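Local coordinates for fucoxanthin chlorophyll a/c-binding protein Lhcq10 (Chaetoceros gracilis, PDB 6L4U), which binds chlorophyll a, chlorophyll c1 and fucoxanthin, and probably harvests light for photosynthesis in this diatom, at residues L61-T66 / G78-S83; W69-S74 / Y158-K163. One frame throughout, in Å; residues are numbered along the deposited sequence.

Overall arrangement
Both contacts lie on the same side of the chain's centre, around the start of helix 73-102, and they are about 10 Å apart, centre to centre. Contact 1 sets the loop 61-66 against the helix. Contact 2 joins the residues leading into that helix to the loop 158-163. They meet where Tyr158 of contact 2 packs on the helix of contact 1, with Tyr158 CD2 3.4 Å from Gly78 O. Each contact adjoins a pigment: chlorophyll a at contact 1, chlorophyll c1 at contact 2. Phe79 belongs to the pockets of both pigments.

Contact 1 of 2, residues L61-T66 / G78-S83; sequences LQLGST and GFLRQS. With CLA (chlorophyll a), chain B.
Leu63 and Leu80 carry this contact between a loop and helix 73-102, a long helix of the chlorophyll a/b-binding protein fold. The touching group on the helix is one methyl, CD1 of Leu80. It lies 3.4 Å from Leu63 O and 4.1 Å from Gly64 CA, against the backbone of a short 3-10 turn at 63-64. Leu63 adds its branch point: CG is 4.1 Å from Leu80 CD1. The two leucine side chains cross obliquely. No hydrogen bond links the segments. The small contact is van der Waals: a methyl set against a backbone carbonyl and a second leucine. Leu80 reaches the loop with its CG anti to the carbonyl carbon (chi1 -66°) and CD1 fully extended beyond it (chi2 -178°). Across the contact Gly64 CA and Leu80 CA are 7.6 Å apart, a gap that the extended leucine bridges.

The next shell fixes the loop. The two carboxylate oxygens of Asp59 accept the successive backbone N-H groups of Leu63 and Gly64. Further on, Ser65 OG and Thr66 OG1 bond to backbone carbonyls of Gly158 and Asp155 of the neighbouring Lhcq3 subunit. The same loop thus serves the fold and the assembly.

Other residues of the helix segment hold chlorophyll a. Phe79 offers one ring face to the ester methyl CED, which stands over it toward the rim, 3.6 Å from Phe79 CE1. Gln82 CB touches the same methyl at 3.7 Å. Lys86 gives the pigment a further hydrogen bond, and the backbone O of Ser83 is bonded to the ring of His87. The hydroxyl of Ser83 lies anti to its backbone N (chi1 176°), which brings it to the pigment's keto group: Ser83 OG donates to OBD of the chlorophyll at 2.8 Å.

Contact 2 of 2, residues W69-S74 / Y158-K163; sequences WGETNS and YMRGGK. With KC1 (Chlorophyll c1), chain C.
Glu71 meets Arg160 through a single charged pair and Met159 through a methyl. Glu71 OE1 accepts a weak hydrogen bond from Arg160 NH1 at 3.3 Å, with an N-H...O angle of 159°, and this is also a salt bridge. The oxygen lies at the edge of the guanidinium, in its plane, and the carboxylate and guanidinium are only 20° from coplanar. The fine placing is doubtful, because Arg160 NH2 crowds the Met159 carbonyl without bonding to it. Arg160 bends at chi2 (-69°), which brings its end back to Glu71 although its CB points away. Its NE also packs against CBA of the chlorophyll c1 side arm, a van der Waals contact.

Beside the charged pair, Met159 CE packs on Glu71 CG at 3.6 Å. Met159 SD lies 3.6 Å from both CHB and CMB at the rim of the macrocycle. Trp69 CD1 meets the same CMB methyl at 3.7 Å. An alanine in place of Met159 would probably open a gap between Glu71 and the pigment rim, leaving CMB without its sulfur neighbour.

The backbone N of Met159 is bonded to His157 ND1. The pigment takes a hydrogen bond from Arg76 of a neighbouring Lhcq11 subunit. Together, Trp69, Met159 and Arg160 form part of a chlorophyll c1 pocket, as expected of a fucoxanthin chlorophyll a/c antenna protein.

Contact 1 of 2, residues L61-T66 / G78-S83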
loop_
_atom_site.group_PDB
_atom_site.type_symbol
_atom_site.label_atom_id
_atom_site.label_comp_id
_atom_site.label_asym_id
_atom_site.label_seq_id
_atom_site.Cartn_x
_atom_site.Cartn_y
_atom_site.Cartn_z
ATOM N N LEU Z 61 50.747 9.484 85.673
ATOM C CA LEU Z 61 50.093 9.406 84.377
ATOM C C LEU Z 61 50.818 10.191 83.295
ATOM O O LEU Z 61 50.496 10.002 82.116
ATOM C CB LEU Z 61 48.656 9.911 84.497
ATOM C CG LEU Z 61 47.782 9.197 85.528
ATOM C CD1 LEU Z 61 46.357 9.710 85.467
ATOM C CD2 LEU Z 61 47.808 7.692 85.320
ATOM N N GLN Z 62 51.783 11.038 83.672
ATOM C CA GLN Z 62 52.478 11.964 82.773
ATOM C C GLN Z 62 51.496 12.851 82.014
ATOM O O GLN Z 62 51.607 13.062 80.804
ATOM C CB GLN Z 62 53.420 11.229 81.823
ATOM C CG GLN Z 62 54.349 10.252 82.496
ATOM C CD GLN Z 62 55.320 9.667 81.512
ATOM O OE1 GLN Z 62 55.597 10.284 80.488
ATOM N NE2 GLN Z 62 55.938 8.546 81.865
ATOM N N LEU Z 63 50.518 13.379 82.753
ATOM C CA LEU Z 63 49.524 14.266 82.168
ATOM C C LEU Z 63 50.112 15.626 81.816
ATOM O O LEU Z 63 49.570 16.319 80.949
ATOM C CB LEU Z 63 48.341 14.416 83.129
ATOM C CG LEU Z 63 47.081 15.170 82.692
ATOM C CD1 LEU Z 63 46.424 14.492 81.498
ATOM C CD2 LEU Z 63 46.103 15.284 83.843
ATOM N N GLY Z 64 51.233 16.005 82.428
ATOM C CA GLY Z 64 51.865 17.277 82.126
ATOM C C GLY Z 64 52.496 17.368 80.749
ATOM O O GLY Z 64 52.889 18.461 80.342
ATOM N N SER Z 65 52.592 16.265 80.018
ATOM C CA SER Z 65 53.215 16.265 78.703
ATOM C C SER Z 65 52.214 16.015 77.577
ATOM O O SER Z 65 52.589 15.514 76.515
ATOM C CB SER Z 65 54.333 15.228 78.661
ATOM O OG SER Z 65 53.797 13.916 78.685
ATOM N N THR Z 66 50.948 16.362 77.781
ATOM C CA THR Z 66 49.923 16.154 76.768
ATOM C C THR Z 66 49.394 17.484 76.242
ATOM O O THR Z 66 49.639 18.548 76.823
ATOM C CB THR Z 66 48.760 15.315 77.318
ATOM O OG1 THR Z 66 48.008 14.777 76.229
ATOM C CG2 THR Z 66 47.828 16.153 78.181
ATOM N N GLY Z 78 49.399 25.381 81.015
ATOM C CA GLY Z 78 48.757 26.461 81.737
ATOM C C GLY Z 78 47.288 26.197 81.971
ATOM O O GLY Z 78 46.700 26.747 82.907
ATOM N N PHE Z 79 46.675 25.368 81.124
ATOM C CA PHE Z 79 45.324 24.893 81.391
ATOM C C PHE Z 79 45.305 23.979 82.608
ATOM O O PHE Z 79 44.398 24.068 83.443
ATOM C CB PHE Z 79 44.771 24.162 80.162
ATOM C CG PHE Z 79 43.316 23.790 80.268
ATOM C CD1 PHE Z 79 42.337 24.660 79.828
ATOM C CD2 PHE Z 79 42.928 22.558 80.784
ATOM C CE1 PHE Z 79 41.004 24.321 79.916
ATOM C CE2 PHE Z 79 41.597 22.221 80.885
ATOM C CZ PHE Z 79 40.637 23.100 80.449
ATOM N N LEU Z 80 46.286 23.078 82.707
ATOM C CA LEU Z 80 46.344 22.162 83.839
ATOM C C LEU Z 80 46.676 22.890 85.131
ATOM O O LEU Z 80 46.204 22.493 86.203
ATOM C CB LEU Z 80 47.376 21.065 83.583
ATOM C CG LEU Z 80 47.109 20.073 82.455
ATOM C CD1 LEU Z 80 48.223 19.045 82.399
ATOM C CD2 LEU Z 80 45.766 19.413 82.642
ATOM N N ARG Z 81 47.479 23.951 85.050
ATOM C CA ARG Z 81 47.779 24.742 86.236
ATOM C C ARG Z 81 46.567 25.543 86.686
ATOM O O ARG Z 81 46.308 25.647 87.889
ATOM C CB ARG Z 81 48.953 25.673 85.963
ATOM C CG ARG Z 81 50.298 25.018 86.087
ATOM C CD ARG Z 81 51.394 26.030 85.864
ATOM N NE ARG Z 81 51.346 27.087 86.865
ATOM C CZ ARG Z 81 52.047 28.212 86.795
ATOM N NH1 ARG Z 81 51.942 29.119 87.754
ATOM N NH2 ARG Z 81 52.859 28.424 85.769
ATOM N N GLN Z 82 45.821 26.115 85.736
ATOM C CA GLN Z 82 44.606 26.855 86.070
ATOM C C GLN Z 82 43.571 25.943 86.692
ATOM O O GLN Z 82 42.864 26.332 87.623
ATOM C CB GLN Z 82 43.905 27.352 84.840
ATOM C CG GLN Z 82 43.089 28.580 84.817
ATOM C CD GLN Z 82 42.864 29.479 85.993
ATOM O OE1 GLN Z 82 42.546 29.143 87.130
ATOM N NE2 GLN Z 82 43.148 30.733 85.682
ATOM N N SER Z 83 43.404 24.753 86.110
ATOM C CA SER Z 83 42.368 23.842 86.566
ATOM C C SER Z 83 42.703 23.263 87.928
ATOM O O SER Z 83 41.796 22.984 88.714
ATOM C CB SER Z 83 42.163 22.718 85.554
ATOM O OG SER Z 83 41.230 21.772 86.039
HETATM MG MG CLA B . 33.329 26.654 85.695
HETATM C CHA CLA B . 36.317 25.227 84.679
HETATM C CHB CLA B . 32.966 27.917 82.585
HETATM C CHC CLA B . 30.150 27.486 86.528
HETATM C CHD CLA B . 33.689 24.894 88.907
HETATM N NA CLA B . 34.405 26.557 83.931
HETATM C C1A CLA B . 35.576 26.084 83.685
HETATM C C2A CLA B . 36.143 26.385 82.315
HETATM C C3A CLA B . 35.066 27.264 81.734
HETATM C C4A CLA B . 34.081 27.254 82.844
HETATM C CMA CLA B . 35.580 28.686 81.588
HETATM C CAA CLA B . 36.117 25.170 81.366
HETATM C CBA CLA B . 34.944 24.214 81.614
HETATM C CGA CLA B . 34.447 23.459 80.405
HETATM O O1A CLA B . 34.758 23.778 79.274
HETATM O O2A CLA B . 33.561 22.323 80.599
HETATM N NB CLA B . 31.803 27.581 84.703
HETATM C C1B CLA B . 31.807 28.030 83.456
HETATM C C2B CLA B . 30.521 28.563 82.951
HETATM C C3B CLA B . 29.674 28.429 84.150
HETATM C C4B CLA B . 30.573 27.810 85.162
HETATM C CMB CLA B . 30.182 29.116 81.595
HETATM C CAB CLA B . 28.248 28.785 84.305
HETATM C CBB CLA B . 27.362 27.818 84.394
HETATM N NC CLA B . 32.161 26.192 87.327
HETATM C C1C CLA B . 30.958 26.762 87.525
HETATM C C2C CLA B . 30.418 26.632 88.900
HETATM C C3C CLA B . 31.469 25.870 89.599
HETATM C C4C CLA B . 32.478 25.653 88.532
HETATM C CMC CLA B . 29.121 27.162 89.444
HETATM C CAC CLA B . 31.515 25.415 91.036
HETATM C CBC CLA B . 32.033 26.598 91.825
HETATM N ND CLA B . 34.596 25.369 86.635
HETATM C C1D CLA B . 34.733 24.711 87.900
HETATM C C2D CLA B . 35.958 23.889 88.068
HETATM C C3D CLA B . 36.589 24.103 86.737
HETATM C C4D CLA B . 35.752 24.935 86.005
HETATM C CMD CLA B . 36.546 23.038 89.161
HETATM C CAD CLA B . 37.755 23.776 85.878
HETATM O OBD CLA B . 38.745 23.028 86.205
HETATM C CBD CLA B . 37.592 24.457 84.578
HETATM C CGD CLA B . 38.791 25.302 84.293
HETATM O O1D CLA B . 38.795 26.491 84.539
HETATM O O2D CLA B . 39.958 24.694 83.688
HETATM C CED CLA B . 41.063 25.511 83.320
HETATM C C1 CLA B . 33.018 21.626 79.482
HETATM C C2 CLA B . 31.609 22.057 79.151
HETATM C C3 CLA B . 30.537 21.400 79.625
HETATM C C4 CLA B . 30.690 20.211 80.528
HETATM C C5 CLA B . 29.151 21.862 79.250
#

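Contact 2 of 2, residues W69-S74 / Y158-K163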
loop_
_atom_site.group_PDB
_atom_site.type_symbol
_atom_site.label_atom_id
_atom_site.label_comp_id
_atom_site.label_asym_id
_atom_site.label_seq_id
_atom_site.Cartn_x
_atom_site.Cartn_y
_atom_site.Cartn_z
ATOM N N TRP Z 69 43.435 20.470 72.982
ATOM C CA TRP Z 69 42.759 20.946 71.785
ATOM C C TRP Z 69 43.732 21.234 70.653
ATOM O O TRP Z 69 43.432 22.037 69.766
ATOM C CB TRP Z 69 41.928 22.185 72.109
ATOM C CG TRP Z 69 40.629 21.853 72.759
ATOM C CD1 TRP Z 69 40.377 21.782 74.093
ATOM C CD2 TRP Z 69 39.399 21.537 72.100
ATOM N NE1 TRP Z 69 39.065 21.444 74.310
ATOM C CE2 TRP Z 69 38.442 21.289 73.101
ATOM C CE3 TRP Z 69 39.012 21.442 70.760
ATOM C CZ2 TRP Z 69 37.124 20.954 72.805
ATOM C CZ3 TRP Z 69 37.705 21.108 70.468
ATOM C CH2 TRP Z 69 36.776 20.866 71.487
ATOM N N GLY Z 70 44.893 20.584 70.667
ATOM C CA GLY Z 70 45.885 20.805 69.636
ATOM C C GLY Z 70 46.549 22.159 69.697
ATOM O O GLY Z 70 46.956 22.689 68.661
ATOM N N GLU Z 71 46.661 22.743 70.887
ATOM C CA GLU Z 71 47.278 24.061 70.987
ATOM C C GLU Z 71 48.800 23.964 70.885
ATOM O O GLU Z 71 49.393 24.370 69.881
ATOM C CB GLU Z 71 46.899 24.693 72.321
ATOM C CG GLU Z 71 45.470 25.041 72.721
ATOM C CD GLU Z 71 44.891 26.189 71.947
ATOM O OE1 GLU Z 71 45.400 27.297 72.156
ATOM O OE2 GLU Z 71 43.732 26.107 71.491
ATOM N N THR Z 72 49.425 23.393 71.919
ATOM C CA THR Z 72 50.825 22.996 72.084
ATOM C C THR Z 72 50.903 22.437 73.498
ATOM O O THR Z 72 49.936 22.524 74.258
ATOM C CB THR Z 72 51.853 24.126 71.902
ATOM O OG1 THR Z 72 53.179 23.587 71.964
ATOM C CG2 THR Z 72 51.685 25.190 72.964
ATOM N N ASN Z 73 52.058 21.872 73.857
ATOM C CA ASN Z 73 52.210 21.354 75.215
ATOM C C ASN Z 73 52.284 22.476 76.244
ATOM O O ASN Z 73 51.798 22.319 77.369
ATOM C CB ASN Z 73 53.469 20.500 75.329
ATOM C CG ASN Z 73 53.599 19.833 76.686
ATOM O OD1 ASN Z 73 52.611 19.426 77.298
ATOM N ND2 ASN Z 73 54.811 19.849 77.222
ATOM N N SER Z 74 52.889 23.610 75.883
ATOM C CA SER Z 74 53.090 24.692 76.836
ATOM C C SER Z 74 51.828 25.498 77.102
ATOM O O SER Z 74 51.770 26.219 78.101
ATOM C CB SER Z 74 54.194 25.628 76.342
ATOM O OG SER Z 74 55.464 25.005 76.430
ATOM N N TYR Z 158 45.528 32.168 80.586
ATOM C CA TYR Z 158 46.465 31.193 81.114
ATOM C C TYR Z 158 46.991 30.234 80.056
ATOM O O TYR Z 158 48.011 29.580 80.294
ATOM C CB TYR Z 158 45.798 30.414 82.244
ATOM C CG TYR Z 158 44.428 29.869 81.905
ATOM C CD1 TYR Z 158 43.270 30.622 82.127
ATOM C CD2 TYR Z 158 44.289 28.590 81.382
ATOM C CE1 TYR Z 158 42.024 30.105 81.843
ATOM C CE2 TYR Z 158 43.049 28.073 81.084
ATOM C CZ TYR Z 158 41.923 28.831 81.318
ATOM O OH TYR Z 158 40.688 28.311 81.021
ATOM N N MET Z 159 46.327 30.132 78.899
ATOM C CA MET Z 159 46.850 29.353 77.781
ATOM C C MET Z 159 47.658 30.192 76.810
ATOM O O MET Z 159 47.685 29.909 75.605
ATOM C CB MET Z 159 45.739 28.608 77.044
ATOM C CG MET Z 159 44.916 27.711 77.921
ATOM S SD MET Z 159 43.789 26.746 76.925
ATOM C CE MET Z 159 44.936 25.526 76.283
ATOM N N ARG Z 160 48.339 31.206 77.326
ATOM C CA ARG Z 160 49.119 32.194 76.599
ATOM C C ARG Z 160 50.277 32.523 77.526
ATOM O O ARG Z 160 50.712 31.643 78.281
ATOM C CB ARG Z 160 48.301 33.444 76.258
ATOM C CG ARG Z 160 47.147 33.237 75.280
ATOM C CD ARG Z 160 47.640 32.929 73.878
ATOM N NE ARG Z 160 46.586 32.353 73.048
ATOM C CZ ARG Z 160 46.478 31.059 72.766
ATOM N NH1 ARG Z 160 45.485 30.625 72.004
ATOM N NH2 ARG Z 160 47.367 30.201 73.242
ATOM N N GLY Z 161 50.859 33.714 77.391
ATOM C CA GLY Z 161 51.568 34.321 78.506
ATOM C C GLY Z 161 50.696 34.225 79.742
ATOM O O GLY Z 161 49.573 34.725 79.750
ATOM N N GLY Z 162 51.186 33.570 80.783
ATOM C CA GLY Z 162 50.288 32.873 81.681
ATOM C C GLY Z 162 49.836 33.597 82.928
ATOM O O GLY Z 162 48.909 34.413 82.883
ATOM N N LYS Z 163 50.483 33.268 84.046
ATOM C CA LYS Z 163 50.071 33.515 85.421
ATOM C C LYS Z 163 48.661 32.976 85.648
ATOM O O LYS Z 163 47.691 33.748 85.681
ATOM C CB LYS Z 163 50.140 34.994 85.786
ATOM C CG LYS Z 163 50.075 35.168 87.268
ATOM C CD LYS Z 163 51.384 34.854 87.918
ATOM C CE LYS Z 163 51.172 35.095 89.360
ATOM N NZ LYS Z 163 51.745 36.403 89.656
HETATM N NB KC1 C . 38.593 27.877 76.948
HETATM N ND KC1 C . 37.052 31.597 76.554
HETATM C C1A KC1 C . 39.998 31.509 75.323
HETATM C C1B KC1 C . 39.695 27.381 76.397
HETATM C C1C KC1 C . 35.710 28.122 77.956
HETATM C C1D KC1 C . 35.833 32.277 76.884
HETATM C C2A KC1 C . 41.363 31.529 74.642
HETATM C C2B KC1 C . 39.781 25.897 76.375
HETATM C C2C KC1 C . 34.250 27.954 78.182
HETATM C C2D KC1 C . 35.787 33.714 76.547
HETATM C C3A KC1 C . 41.836 30.095 74.823
HETATM C C3B KC1 C . 38.526 25.520 77.047
HETATM C C3C KC1 C . 33.728 29.320 78.030
HETATM C C3D KC1 C . 37.127 33.873 75.938
HETATM C C4A KC1 C . 40.632 29.533 75.505
HETATM C C4B KC1 C . 37.885 26.823 77.364
HETATM C C4C KC1 C . 34.953 30.102 77.746
HETATM C C4D KC1 C . 37.767 32.644 75.994
HETATM C CAA KC1 C . 42.453 32.492 75.106
HETATM C CAB KC1 C . 38.048 24.149 77.341
HETATM C CAC KC1 C . 32.307 29.813 78.146
HETATM C CAD KC1 C . 38.046 34.844 75.312
HETATM C CBA KC1 C . 43.349 32.860 73.929
HETATM C CBB KC1 C . 37.812 23.745 78.568
HETATM C CBC KC1 C . 31.699 29.682 76.766
HETATM C CBD KC1 C . 39.293 34.146 74.964
HETATM C CED KC1 C . 40.575 35.574 71.643
HETATM C CGA KC1 C . 43.324 34.351 73.701
HETATM C CGD KC1 C . 39.515 34.283 73.494
HETATM C CHA KC1 C . 39.108 32.726 75.393
HETATM C CHB KC1 C . 40.717 28.234 75.785
HETATM C CHC KC1 C . 36.584 26.939 78.033
HETATM C CHD KC1 C . 34.753 31.548 77.536
HETATM C CMA KC1 C . 42.016 29.401 73.477
HETATM C CMB KC1 C . 40.840 24.981 75.829
HETATM C CMC KC1 C . 33.458 26.709 78.475
HETATM C CMD KC1 C . 34.795 34.828 76.676
HETATM N NA KC1 C . 39.604 30.356 75.745
HETATM N NC KC1 C . 36.103 29.384 77.688
HETATM O O1A KC1 C . 43.857 34.833 72.715
HETATM O O1D KC1 C . 39.268 33.362 72.742
HETATM O O2A KC1 C . 42.664 35.232 74.650
HETATM O O2D KC1 C . 40.053 35.525 72.968
HETATM O OBD KC1 C . 37.796 36.083 75.099
HETATM MG MG KC1 C . 37.970 29.818 76.915
#